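Local coordinates for protein alpha-L-rhamnosidase (Streptomyces avermitilis, PDB 3W5M) that hydrolyses terminal non-reducing alpha-L-rhamnose residues from plant glycosides and gum arabic, and binds L-rhamnose through a calcium-dependent carbohydrate-binding module, at residues S67-L72 against G939-V944; L27-A32 against V90-A95. One frame throughout, in Å; residues are numbered along the deposited sequence. Where two conformers were deposited one is given.

Contact 1: residues S67-L72 against G939-V944; sequences SDDSVL and GYRQVV
Arg941 reaches across to Asp68 and links two beta domains: the N-terminal fibronectin type III-like domain, through the loop after strand 60-66, and the C-terminal domain, through the turn leading into strand 942-945. Arg941 was modelled in two conformers, so the details of this one, including its tight approach to the carboxylate, are to be read with caution. In it Arg941 NH2 donates a weak hydrogen bond to the backbone oxygen Asp68 O at 2.7 Å, with an N-H...O angle of only 120°. The same NH2 stands over the flat face of the carboxylate, above Asp68 CG and about equally far from both oxygens; the salt bridge, 3.3 Å to Asp68 OD2, is thus ionic rather than directed. With one nitrogen over that face and the two planes tilted by 66°, this is no flat two-pronged pairing. Asp68 holds CG between its own N and carbonyl carbon (chi1 64°), which brings its short acidic group beside its own carbonyl, under NH2. Arginine suits the other side because its chain, bent at chi2 and extended at chi3, reaches the loop from the turn before strand 942-945. Asn987 ND2 also bonds Asp68 O, while Asn987 O takes a weak bond from Arg941 NE. Asp69 OD1, 4.4 Å from Arg941 NH1, may add a long-range attraction. An ST turn bends the loop: Ser67 OG accepts a hydrogen bond from Asp69 N at 2.9 Å.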
ATOM      1  N   SER A  67     -25.713  22.136  20.824  1.00 33.51           N
ATOM      2  CA  SER A  67     -25.467  21.132  19.782  1.00 33.90           C
ATOM      3  C   SER A  67     -25.219  19.799  20.469  1.00 32.90           C
ATOM      4  O   SER A  67     -24.668  19.766  21.578  1.00 34.02           O
ATOM      5  CB  SER A  67     -24.213  21.497  18.961  1.00 33.85           C
ATOM      6  OG  SER A  67     -23.886  20.454  18.045  1.00 33.61           O
ATOM      7  N   ASP A  68     -25.630  18.710  19.829  1.00 32.74           N
ATOM      8  CA  ASP A  68     -25.235  17.382  20.295  1.00 32.52           C
ATOM      9  C   ASP A  68     -24.051  16.812  19.504  1.00 31.62           C
ATOM     10  O   ASP A  68     -23.763  15.623  19.612  1.00 31.41           O
ATOM     11  CB  ASP A  68     -26.418  16.395  20.289  1.00 36.75           C
ATOM     12  CG  ASP A  68     -26.974  16.124  18.893  1.00 41.70           C
ATOM     13  OD1 ASP A  68     -26.353  16.505  17.875  1.00 43.08           O
ATOM     14  OD2 ASP A  68     -28.059  15.511  18.808  1.00 46.22           O
ATOM     15  N   ASP A  69     -23.378  17.649  18.712  1.00 29.29           N
ATOM     16  CA  ASP A  69     -22.211  17.205  17.930  1.00 30.71           C
ATOM     17  C   ASP A  69     -20.989  17.059  18.827  1.00 26.57           C
ATOM     18  O   ASP A  69     -20.625  17.987  19.554  1.00 26.23           O
ATOM     19  CB  ASP A  69     -21.886  18.202  16.820  1.00 34.07           C
ATOM     20  CG  ASP A  69     -22.898  18.176  15.680  1.00 37.75           C
ATOM     21  OD1 ASP A  69     -23.581  17.148  15.467  1.00 41.41           O
ATOM     22  OD2 ASP A  69     -22.985  19.197  14.975  1.00 42.82           O
ATOM     23  N   SER A  70     -20.351  15.900  18.772  1.00 24.75           N
ATOM     24  CA  SER A  70     -19.162  15.664  19.600  1.00 22.58           C
ATOM     25  C   SER A  70     -17.999  15.032  18.824  1.00 23.32           C
ATOM     26  O   SER A  70     -16.901  14.775  19.378  1.00 22.70           O
ATOM     27  CB  SER A  70     -19.534  14.834  20.833  1.00 23.72           C
ATOM     28  OG  SER A  70     -19.978  13.525  20.502  1.00 22.61           O
ATOM     29  N   VAL A  71     -18.222  14.841  17.530  1.00 22.94           N
ATOM     30  CA  VAL A  71     -17.255  14.176  16.662  1.00 23.77           C
ATOM     31  C   VAL A  71     -17.074  14.988  15.386  1.00 22.82           C
ATOM     32  O   VAL A  71     -18.067  15.372  14.721  1.00 25.14           O
ATOM     33  CB  VAL A  71     -17.707  12.702  16.419  1.00 24.80           C
ATOM     34  CG1 VAL A  71     -17.110  12.103  15.160  1.00 29.44           C
ATOM     35  CG2 VAL A  71     -17.384  11.848  17.654  1.00 25.25           C
ATOM     36  N   LEU A  72     -15.812  15.259  15.057  1.00 21.12           N
ATOM     37  CA  LEU A  72     -15.398  15.954  13.807  1.00 22.35           C
ATOM     38  C   LEU A  72     -16.010  17.357  13.686  1.00 24.51           C
ATOM     39  O   LEU A  72     -16.514  17.756  12.616  1.00 23.22           O
ATOM     40  CB  LEU A  72     -15.716  15.108  12.555  1.00 23.70           C
ATOM     41  CG  LEU A  72     -15.004  13.746  12.496  1.00 24.11           C
ATOM     42  CD1 LEU A  72     -15.557  12.917  11.337  1.00 24.95           C
ATOM     43  CD2 LEU A  72     -13.512  13.960  12.369  1.00 23.41           C
ATOM     44  N   GLY A 939     -21.908   6.783  11.356  1.00 25.06           N
ATOM     45  CA  GLY A 939     -20.895   7.008  12.380  1.00 24.65           C
ATOM     46  C   GLY A 939     -21.232   6.413  13.730  1.00 25.59           C
ATOM     47  O   GLY A 939     -20.591   6.751  14.723  1.00 24.74           O
ATOM     48  N   TYR A 940     -22.225   5.515  13.784  1.00 24.39           N
ATOM     49  CA  TYR A 940     -22.625   4.845  15.029  1.00 25.67           C
ATOM     50  C   TYR A 940     -23.230   5.797  16.075  1.00 25.93           C
ATOM     51  O   TYR A 940     -23.199   5.501  17.281  1.00 27.75           O
ATOM     52  CB  TYR A 940     -21.479   4.031  15.651  1.00 25.05           C
ATOM     53  CG  TYR A 940     -21.037   2.883  14.798  1.00 25.29           C
ATOM     54  CD1 TYR A 940     -20.165   3.076  13.723  1.00 25.88           C
ATOM     55  CD2 TYR A 940     -21.510   1.590  15.058  1.00 26.90           C
ATOM     56  CE1 TYR A 940     -19.778   2.011  12.908  1.00 28.48           C
ATOM     57  CE2 TYR A 940     -21.127   0.521  14.264  1.00 29.01           C
ATOM     58  CZ  TYR A 940     -20.269   0.729  13.195  1.00 30.21           C
ATOM     59  OH  TYR A 940     -19.902  -0.356  12.411  1.00 32.14           O
ATOM     60  N   ARG A 941     -23.771   6.926  15.619  0.50 27.92           N
ATOM     61  CA  ARG A 941     -24.577   7.792  16.485  0.50 30.26           C
ATOM     62  C   ARG A 941     -25.708   6.978  17.119  0.50 29.11           C
ATOM     63  O   ARG A 941     -26.121   7.238  18.254  0.50 29.73           O
ATOM     64  CB  ARG A 941     -25.156   8.972  15.699  0.50 30.98           C
ATOM     65  CG  ARG A 941     -25.628  10.104  16.596  0.50 33.15           C
ATOM     66  CD  ARG A 941     -24.564  10.415  17.642  0.50 33.66           C
ATOM     67  NE  ARG A 941     -25.002  11.414  18.612  0.50 34.86           N
ATOM     68  CZ  ARG A 941     -24.994  12.726  18.393  0.50 35.72           C
ATOM     69  NH1 ARG A 941     -24.573  13.221  17.235  0.50 33.86           N
ATOM     70  NH2 ARG A 941     -25.413  13.548  19.338  0.50 37.67           N
ATOM     71  N   GLN A 942     -26.215   6.017  16.355  1.00 29.00           N
ATOM     72  CA  GLN A 942     -27.063   4.956  16.868  1.00 28.39           C
ATOM     73  C   GLN A 942     -26.363   3.678  16.437  1.00 28.15           C
ATOM     74  O   GLN A 942     -25.934   3.571  15.282  1.00 27.68           O
ATOM     75  CB  GLN A 942     -28.470   4.972  16.241  1.00 28.96           C
ATOM     76  CG  GLN A 942     -29.390   3.956  16.892  1.00 31.45           C
ATOM     77  CD  GLN A 942     -30.594   3.568  16.039  1.00 35.76           C
ATOM     78  OE1 GLN A 942     -30.481   3.320  14.827  1.00 36.29           O
ATOM     79  NE2 GLN A 942     -31.753   3.491  16.677  1.00 35.24           N
ATOM     80  N   VAL A 943     -26.221   2.731  17.362  1.00 24.94           N
ATOM     81  CA  VAL A 943     -25.670   1.414  17.039  1.00 26.46           C
ATOM     82  C   VAL A 943     -26.799   0.366  17.055  1.00 29.10           C
ATOM     83  O   VAL A 943     -27.587   0.318  18.017  1.00 28.65           O
ATOM     84  CB  VAL A 943     -24.478   1.030  17.970  1.00 26.36           C
ATOM     85  CG1 VAL A 943     -24.883   1.007  19.433  1.00 29.24           C
ATOM     86  CG2 VAL A 943     -23.854  -0.298  17.567  1.00 25.75           C
ATOM     87  N   VAL A 944     -26.902  -0.436  15.994  1.00 26.96           N
ATOM     88  CA  VAL A 944     -27.814  -1.584  16.018  1.00 27.36           C
ATOM     89  C   VAL A 944     -27.049  -2.792  16.552  1.00 28.05           C
ATOM     90  O   VAL A 944     -26.024  -3.202  15.974  1.00 27.05           O
ATOM     91  CB  VAL A 944     -28.401  -1.905  14.634  1.00 27.46           C
ATOM     92  CG1 VAL A 944     -29.315  -3.120  14.716  1.00 30.38           C
ATOM     93  CG2 VAL A 944     -29.140  -0.713  14.047  1.00 28.13           C
TER

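Contact 2: residues L27-A32 against V90-A95; sequences LSWPMA and VRVWDA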
ATOM      1  N   LEU A  27     -12.335  18.600  15.328  1.00 18.96           N
ATOM      2  CA  LEU A  27     -12.054  18.236  16.714  1.00 20.07           C
ATOM      3  C   LEU A  27     -13.066  17.191  17.171  1.00 19.73           C
ATOM      4  O   LEU A  27     -14.254  17.250  16.781  1.00 21.92           O
ATOM      5  CB  LEU A  27     -12.200  19.506  17.575  1.00 19.24           C
ATOM      6  CG  LEU A  27     -11.321  20.704  17.177  1.00 20.59           C
ATOM      7  CD1 LEU A  27     -11.674  21.897  18.060  1.00 21.94           C
ATOM      8  CD2 LEU A  27      -9.864  20.345  17.335  1.00 20.75           C
ATOM      9  N   SER A  28     -12.623  16.237  17.993  1.00 20.09           N
ATOM     10  CA  SER A  28     -13.512  15.195  18.509  1.00 20.56           C
ATOM     11  C   SER A  28     -13.307  14.994  20.002  1.00 21.48           C
ATOM     12  O   SER A  28     -12.166  15.080  20.489  1.00 19.71           O
ATOM     13  CB  SER A  28     -13.269  13.859  17.798  1.00 21.71           C
ATOM     14  OG  SER A  28     -13.667  13.913  16.416  1.00 23.50           O
ATOM     15  N   TRP A  29     -14.387  14.719  20.721  1.00 21.56           N
ATOM     16  CA  TRP A  29     -14.307  14.482  22.181  1.00 22.85           C
ATOM     17  C   TRP A  29     -15.151  13.288  22.646  1.00 24.56           C
ATOM     18  O   TRP A  29     -16.281  13.449  23.106  1.00 24.99           O
ATOM     19  CB  TRP A  29     -14.576  15.765  23.001  1.00 22.89           C
ATOM     20  CG  TRP A  29     -15.788  16.581  22.577  1.00 22.99           C
ATOM     21  CD1 TRP A  29     -17.073  16.443  23.024  1.00 23.49           C
ATOM     22  CD2 TRP A  29     -15.802  17.681  21.657  1.00 21.76           C
ATOM     23  NE1 TRP A  29     -17.887  17.374  22.412  1.00 22.40           N
ATOM     24  CE2 TRP A  29     -17.136  18.143  21.579  1.00 21.39           C
ATOM     25  CE3 TRP A  29     -14.819  18.303  20.872  1.00 20.81           C
ATOM     26  CZ2 TRP A  29     -17.518  19.211  20.765  1.00 20.20           C
ATOM     27  CZ3 TRP A  29     -15.189  19.396  20.089  1.00 21.84           C
ATOM     28  CH2 TRP A  29     -16.535  19.825  20.026  1.00 21.45           C
ATOM     29  N   PRO A  30     -14.588  12.075  22.532  1.00 24.00           N
ATOM     30  CA  PRO A  30     -15.263  10.937  23.153  1.00 25.35           C
ATOM     31  C   PRO A  30     -15.495  11.261  24.642  1.00 24.85           C
ATOM     32  O   PRO A  30     -14.660  11.939  25.278  1.00 23.95           O
ATOM     33  CB  PRO A  30     -14.246   9.789  23.000  1.00 25.09           C
ATOM     34  CG  PRO A  30     -13.253  10.240  21.967  1.00 24.36           C
ATOM     35  CD  PRO A  30     -13.245  11.742  22.027  1.00 23.84           C
ATOM     36  N   MET A  31     -16.623  10.835  25.185  1.00 23.97           N
ATOM     37  CA  MET A  31     -16.898  11.084  26.597  1.00 24.49           C
ATOM     38  C   MET A  31     -17.112   9.765  27.344  1.00 25.33           C
ATOM     39  O   MET A  31     -17.463   8.760  26.743  1.00 25.66           O
ATOM     40  CB  MET A  31     -18.112  11.992  26.748  1.00 24.33           C
ATOM     41  CG  MET A  31     -17.878  13.447  26.332  1.00 26.95           C
ATOM     42  SD  MET A  31     -19.456  14.223  25.860  1.00 31.44           S
ATOM     43  CE  MET A  31     -19.727  13.501  24.239  1.00 29.22           C
ATOM     44  N   ALA A  32     -16.879   9.774  28.653  1.00 26.60           N
ATOM     45  CA  ALA A  32     -17.093   8.578  29.480  1.00 28.58           C
ATOM     46  C   ALA A  32     -17.959   8.921  30.669  1.00 28.42           C
ATOM     47  O   ALA A  32     -17.872  10.023  31.211  1.00 30.09           O
ATOM     48  CB  ALA A  32     -15.761   7.996  29.943  1.00 30.57           C
ATOM     49  N   VAL A  90     -11.838  21.329  25.652  1.00 26.37           N
ATOM     50  CA  VAL A  90     -13.285  21.382  25.474  1.00 24.63           C
ATOM     51  C   VAL A  90     -13.971  20.936  26.784  1.00 27.15           C
ATOM     52  O   VAL A  90     -13.389  20.192  27.599  1.00 28.44           O
ATOM     53  CB  VAL A  90     -13.739  20.489  24.278  1.00 26.69           C
ATOM     54  CG1 VAL A  90     -13.397  19.013  24.503  1.00 26.46           C
ATOM     55  CG2 VAL A  90     -15.211  20.647  23.980  1.00 23.81           C
ATOM     56  N   ARG A  91     -15.187  21.415  26.973  1.00 25.76           N
ATOM     57  CA  ARG A  91     -16.061  20.956  28.043  1.00 30.49           C
ATOM     58  C   ARG A  91     -17.442  20.885  27.456  1.00 29.06           C
ATOM     59  O   ARG A  91     -17.732  21.526  26.444  1.00 29.01           O
ATOM     60  CB  ARG A  91     -16.027  21.880  29.279  1.00 30.47           C
ATOM     61  CG  ARG A  91     -16.531  23.289  29.041  1.00 32.47           C
ATOM     62  CD  ARG A  91     -16.886  23.926  30.375  1.00 35.65           C
ATOM     63  NE  ARG A  91     -17.216  25.334  30.225  1.00 37.83           N
ATOM     64  CZ  ARG A  91     -17.337  26.177  31.244  1.00 41.22           C
ATOM     65  NH1 ARG A  91     -17.141  25.733  32.482  1.00 36.61           N
ATOM     66  NH2 ARG A  91     -17.651  27.453  31.019  1.00 39.09           N
ATOM     67  N   VAL A  92     -18.285  20.058  28.057  1.00 28.35           N
ATOM     68  CA  VAL A  92     -19.623  19.857  27.538  1.00 29.00           C
ATOM     69  C   VAL A  92     -20.629  19.935  28.673  1.00 32.75           C
ATOM     70  O   VAL A  92     -20.266  19.817  29.857  1.00 36.14           O
ATOM     71  CB  VAL A  92     -19.758  18.455  26.886  1.00 29.14           C
ATOM     72  CG1 VAL A  92     -18.779  18.277  25.732  1.00 26.26           C
ATOM     73  CG2 VAL A  92     -19.543  17.371  27.929  1.00 29.09           C
ATOM     74  N   TRP A  93     -21.882  20.095  28.285  1.00 31.24           N
ATOM     75  CA  TRP A  93     -23.029  20.061  29.174  1.00 37.19           C
ATOM     76  C   TRP A  93     -23.881  18.842  28.823  1.00 37.74           C
ATOM     77  O   TRP A  93     -24.244  18.641  27.652  1.00 40.62           O
ATOM     78  CB  TRP A  93     -23.849  21.349  29.025  1.00 34.78           C
ATOM     79  CG  TRP A  93     -23.143  22.566  29.597  1.00 36.49           C
ATOM     80  CD1 TRP A  93     -23.395  23.168  30.810  1.00 37.54           C
ATOM     81  CD2 TRP A  93     -22.071  23.326  28.992  1.00 35.85           C
ATOM     82  NE1 TRP A  93     -22.545  24.236  30.992  1.00 37.58           N
ATOM     83  CE2 TRP A  93     -21.726  24.356  29.896  1.00 35.93           C
ATOM     84  CE3 TRP A  93     -21.375  23.236  27.775  1.00 34.82           C
ATOM     85  CZ2 TRP A  93     -20.704  25.287  29.620  1.00 36.31           C
ATOM     86  CZ3 TRP A  93     -20.366  24.153  27.508  1.00 32.92           C
ATOM     87  CH2 TRP A  93     -20.047  25.172  28.418  1.00 34.33           C
ATOM     88  N   ASP A  94     -24.184  18.022  29.831  1.00 36.23           N
ATOM     89  CA  ASP A  94     -25.095  16.882  29.647  1.00 39.29           C
ATOM     90  C   ASP A  94     -26.530  17.375  29.431  1.00 38.16           C
ATOM     91  O   ASP A  94     -26.777  18.572  29.458  1.00 42.34           O
ATOM     92  CB  ASP A  94     -24.990  15.891  30.817  1.00 38.36           C
ATOM     93  CG  ASP A  94     -25.247  16.544  32.177  1.00 43.31           C
ATOM     94  OD1 ASP A  94     -26.098  17.457  32.262  1.00 42.47           O
ATOM     95  OD2 ASP A  94     -24.594  16.140  33.168  1.00 44.82           O
ATOM     96  N   ALA A  95     -27.473  16.461  29.232  1.00 39.12           N
ATOM     97  CA  ALA A  95     -28.863  16.831  28.933  1.00 42.14           C
ATOM     98  C   ALA A  95     -29.605  17.534  30.088  1.00 43.44           C
ATOM     99  O   ALA A  95     -30.689  18.067  29.890  1.00 44.88           O
ATOM    100  CB  ALA A  95     -29.637  15.613  28.466  1.00 39.85           C
TER
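Trp29 lays its indole against Val90 and Val92 in the core between the two sheets of the fibronectin type III-like sandwich, where strand 26-32 faces strand 85-94. No hydrogen bond joins these segments; between them the contact is made by side chains, and the CA atoms of Trp29 and Val90 stay 7.7 Å apart. The tight part is the Trp29-Val90 pair. Val90 CG2 sits squarely over one face of the indole, 3.8 Å from the centroid of the Trp29 six-membered ring and 10° off its normal, a CH-pi contact. Val90 CG1 packs 3.8 Å from Trp29 CB, so both branches of the valine are used, one on the ring and one at its root. Trp29 places CG between its N and carbonyl carbon (chi1 47°), presenting the ring face to Val90. A branched, compact valine suits such a broad flat partner. Val92 meets the pyrrole end instead, obliquely, with its CG1 3.6 Å from Trp29 NE1; the indole N-H there is satisfied by Gln40 OE1. Farther along, the packing is slighter: the CA atoms of Met31 and Val92 are 9.2 Å apart, and the flexible thioether, bent at chi3, reaches Val92 across the wider separation. The more open side is at Arg91, partly exposed, whose CB points away from strand 26-32 and whose NE donates a hydrogen bond to Gln44 OE1. Within the core, the thinner end closes on Met31 SD, which rests 3.8 Å from Val92 CG2.

From the N terminus the chain first lays down 27-32, then 67-72, then 90-95, and much later 939-944, so the two contacts cross rather than nest. Contact 2 closes a short, helix-free loop of 57 residues and brings together the two sheets of the N-terminal domain. Contact 1 closes one of 866 residues, which takes in the CBM67 module and the catalytic domain, and ties that same N-terminal domain to the C-terminal one. The contacts, centred 11 Å apart, meet where 67-72 runs beside 27-32: Ser70 O and Trp29 N probably share a hydrogen bond, as do Leu72 N and Ser28 OG. The loop that meets the C-terminal domain is thus joined directly to strand 26-32.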